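TqaA (Penicillium aethiopicum, PDB 5DLK) is a fungal nonribosomal peptide synthetase whose C-terminal condensation-like domain, the part in this chain, probably closes the finished peptide into a macrocycle. Local coordinates at residues A[364-368]-A[369-373]. Numbering follows the deposited sequence.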
ATOM      1  N   GLU A 364      -1.978 -14.712   6.546  1.00 18.12           N
ATOM      2  CA  GLU A 364      -2.129 -13.770   5.437  1.00 18.49           C
ATOM      3  C   GLU A 364      -0.831 -13.047   5.042  1.00 21.47           C
ATOM      4  O   GLU A 364      -0.805 -12.288   4.065  1.00 18.78           O
ATOM      5  CB  GLU A 364      -3.189 -12.727   5.806  1.00 17.85           C
ATOM      6  CG  GLU A 364      -2.677 -11.780   6.878  1.00 21.50           C
ATOM      7  CD  GLU A 364      -3.628 -10.652   7.227  1.00 24.52           C
ATOM      8  OE1 GLU A 364      -4.864 -10.780   7.013  1.00 22.26           O
ATOM      9  OE2 GLU A 364      -3.117  -9.630   7.747  1.00 22.51           O
ATOM     10  N   HIS A 365       0.237 -13.288   5.801  1.00 19.51           N
ATOM     11  CA  HIS A 365       1.481 -12.543   5.685  1.00 19.55           C
ATOM     12  C   HIS A 365       2.513 -13.133   4.724  1.00 21.84           C
ATOM     13  O   HIS A 365       3.546 -12.503   4.445  1.00 23.58           O
ATOM     14  CB  HIS A 365       2.116 -12.446   7.075  1.00 20.51           C
ATOM     15  CG  HIS A 365       2.414 -13.784   7.669  1.00 19.64           C
ATOM     16  ND1 HIS A 365       1.476 -14.506   8.380  1.00 21.46           N
ATOM     17  CD2 HIS A 365       3.531 -14.552   7.624  1.00 23.85           C
ATOM     18  CE1 HIS A 365       2.008 -15.659   8.753  1.00 23.53           C
ATOM     19  NE2 HIS A 365       3.255 -15.710   8.308  1.00 20.85           N
ATOM     20  N   VAL A 366       2.265 -14.343   4.234  1.00 19.18           N
ATOM     21  CA  VAL A 366       3.237 -15.023   3.381  1.00 19.56           C
ATOM     22  C   VAL A 366       3.170 -14.552   1.928  1.00 20.49           C
ATOM     23  O   VAL A 366       2.141 -14.058   1.495  1.00 20.31           O
ATOM     24  CB  VAL A 366       3.055 -16.544   3.425  1.00 20.96           C
ATOM     25  CG1 VAL A 366       3.458 -17.080   4.812  1.00 20.63           C
ATOM     26  CG2 VAL A 366       1.608 -16.939   3.051  1.00 18.81           C
ATOM     27  N   GLU A 367       4.265 -14.729   1.187  1.00 17.50           N
ATOM     28  CA  GLU A 367       4.333 -14.321  -0.229  1.00 19.11           C
ATOM     29  C   GLU A 367       3.299 -15.023  -1.098  1.00 18.86           C
ATOM     30  O   GLU A 367       3.172 -16.240  -1.013  1.00 17.77           O
ATOM     31  CB  GLU A 367       5.718 -14.618  -0.799  1.00 22.06           C
ATOM     32  CG  GLU A 367       6.842 -13.888  -0.068  1.00 19.01           C
ATOM     33  CD  GLU A 367       6.848 -12.398  -0.380  1.00 20.68           C
ATOM     34  OE1 GLU A 367       7.364 -12.029  -1.455  1.00 27.77           O
ATOM     35  OE2 GLU A 367       6.343 -11.615   0.447  1.00 22.81           O
ATOM     36  N   LEU A 368       2.594 -14.276  -1.947  1.00 17.00           N
ATOM     37  CA  LEU A 368       1.591 -14.874  -2.841  1.00 17.40           C
ATOM     38  C   LEU A 368       2.169 -16.004  -3.702  1.00 20.14           C
ATOM     39  O   LEU A 368       1.557 -17.067  -3.837  1.00 19.04           O
ATOM     40  CB  LEU A 368       0.980 -13.810  -3.755  1.00 15.19           C
ATOM     41  CG  LEU A 368      -0.145 -14.274  -4.687  1.00 17.60           C
ATOM     42  CD1 LEU A 368      -1.354 -14.789  -3.863  1.00 16.80           C
ATOM     43  CD2 LEU A 368      -0.565 -13.164  -5.633  1.00 17.13           C
ATOM     44  N   ARG A 369       3.350 -15.778  -4.286  1.00 17.45           N
ATOM     45  CA  ARG A 369       3.970 -16.817  -5.105  1.00 18.40           C
ATOM     46  C   ARG A 369       4.316 -18.060  -4.284  1.00 18.33           C
ATOM     47  O   ARG A 369       4.388 -19.153  -4.844  1.00 21.54           O
ATOM     48  CB  ARG A 369       5.225 -16.279  -5.832  1.00 19.60           C
ATOM     49  CG  ARG A 369       6.376 -15.819  -4.947  1.00 22.65           C
ATOM     50  CD  ARG A 369       7.638 -15.553  -5.796  1.00 22.65           C
ATOM     51  NE  ARG A 369       7.409 -14.682  -6.956  1.00 20.56           N
ATOM     52  CZ  ARG A 369       7.546 -13.350  -6.944  1.00 20.47           C
ATOM     53  NH1 ARG A 369       7.898 -12.723  -5.830  1.00 24.33           N
ATOM     54  NH2 ARG A 369       7.327 -12.644  -8.050  1.00 25.62           N
ATOM     55  N   ASP A 370       4.514 -17.904  -2.975  1.00 18.62           N
ATOM     56  CA  ASP A 370       4.749 -19.050  -2.096  1.00 21.09           C
ATOM     57  C   ASP A 370       3.433 -19.765  -1.804  1.00 19.71           C
ATOM     58  O   ASP A 370       3.390 -20.988  -1.731  1.00 20.67           O
ATOM     59  CB  ASP A 370       5.400 -18.642  -0.775  1.00 20.47           C
ATOM     60  CG  ASP A 370       6.854 -18.206  -0.943  1.00 24.88           C
ATOM     61  OD1 ASP A 370       7.411 -18.385  -2.046  1.00 26.62           O
ATOM     62  OD2 ASP A 370       7.417 -17.693   0.040  1.00 24.77           O
ATOM     63  N   ILE A 371       2.361 -19.009  -1.627  1.00 17.14           N
ATOM     64  CA  ILE A 371       1.041 -19.651  -1.522  1.00 16.91           C
ATOM     65  C   ILE A 371       0.784 -20.526  -2.743  1.00 17.29           C
ATOM     66  O   ILE A 371       0.402 -21.705  -2.613  1.00 19.73           O
ATOM     67  CB  ILE A 371      -0.104 -18.620  -1.392  1.00 16.99           C
ATOM     68  CG1 ILE A 371       0.012 -17.873  -0.060  1.00 17.54           C
ATOM     69  CG2 ILE A 371      -1.495 -19.332  -1.485  1.00 17.79           C
ATOM     70  CD1 ILE A 371      -0.997 -16.699   0.075  1.00 15.03           C
ATOM     71  N   PHE A 372       0.993 -19.968  -3.930  1.00 18.01           N
ATOM     72  CA  PHE A 372       0.692 -20.701  -5.146  1.00 16.71           C
ATOM     73  C   PHE A 372       1.671 -21.882  -5.329  1.00 20.75           C
ATOM     74  O   PHE A 372       1.246 -22.989  -5.665  1.00 21.13           O
ATOM     75  CB  PHE A 372       0.705 -19.777  -6.375  1.00 16.28           C
ATOM     76  CG  PHE A 372      -0.462 -18.802  -6.423  1.00 15.79           C
ATOM     77  CD1 PHE A 372      -1.624 -19.059  -5.708  1.00 21.12           C
ATOM     78  CD2 PHE A 372      -0.387 -17.627  -7.169  1.00 18.38           C
ATOM     79  CE1 PHE A 372      -2.684 -18.167  -5.743  1.00 19.23           C
ATOM     80  CE2 PHE A 372      -1.446 -16.738  -7.204  1.00 18.17           C
ATOM     81  CZ  PHE A 372      -2.602 -17.018  -6.480  1.00 16.46           C
ATOM     82  N   GLN A 373       2.970 -21.651  -5.120  1.00 17.93           N
ATOM     83  CA  GLN A 373       3.930 -22.752  -5.235  1.00 22.80           C
ATOM     84  C   GLN A 373       3.688 -23.908  -4.265  1.00 22.87           C
ATOM     85  O   GLN A 373       3.690 -25.073  -4.672  1.00 24.80           O
ATOM     86  CB  GLN A 373       5.363 -22.249  -5.028  1.00 23.84           C
ATOM     87  CG  GLN A 373       6.405 -23.278  -5.472  1.00 30.23           C
ATOM     88  CD  GLN A 373       7.819 -22.752  -5.354  1.00 42.27           C
ATOM     89  OE1 GLN A 373       8.081 -21.578  -5.629  1.00 44.58           O
ATOM     90  NE2 GLN A 373       8.745 -23.621  -4.948  1.00 51.34           N
TER
HETATM   91  O   HOH W   1       6.328 -16.640   2.254  1.00 23.60           O
HETATM   92  O   HOH W   2       8.704 -13.421  -3.225  1.00 24.40           O
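Leu-368 lays its CD1 methyl over one face of the Phe-372 ring, a CH-pi contact one helical turn apart with the carbon 4.0 Å from the ring centroid; CG, anti to the backbone N (chi1 -176°), lies beside the ring and brings CD1 over it. The ring also meets Trp-378 and, on strand 329-336, Pro-332. At the in-plane edge of the Arg-369 guanidinium sits a water that accepts from NH1 (2.8 Å) and donates to Glu-367 OE1, so bridging two opposite charges too far apart for a salt bridge. The stronger partners lie elsewhere: Glu-381 for Arg-369, Arg-215 and the backbone N of Gln-56 for Glu-367. A second water takes the N-H of Glu-367 and donates to Asp-370 OD2 at 2.7 Å, while the two acidic side chains run side by side with carboxylate planes 71° apart. Glu-367 is the N-cap of helix 368-375. Its O receives Ile-371 N at 2.9 Å (N-H...O 159°) and, weakly, Asp-370 N; Phe-372 N follows onto Leu-368 O. Val-366 CG2, just before the helix, packs 3.6 Å from Ile-371 CG1, and both residues touch Trp-232 of helix 227-235. With Phe-372 cut back to an alanine, the Leu-368 methyl is likely to lose its aromatic face, opening a gap beside Pro-332 and Trp-378. The first turn of this condensation-domain helix thus sets Leu-368 against strand 329-336 and Ile-371 against helix 227-235, whereas its charged side is tied by salt bridges to Glu-381 and Arg-215, waters linking the groups within the turn, and the carboxylates near its N-terminus are probably stabilised by the helix dipole.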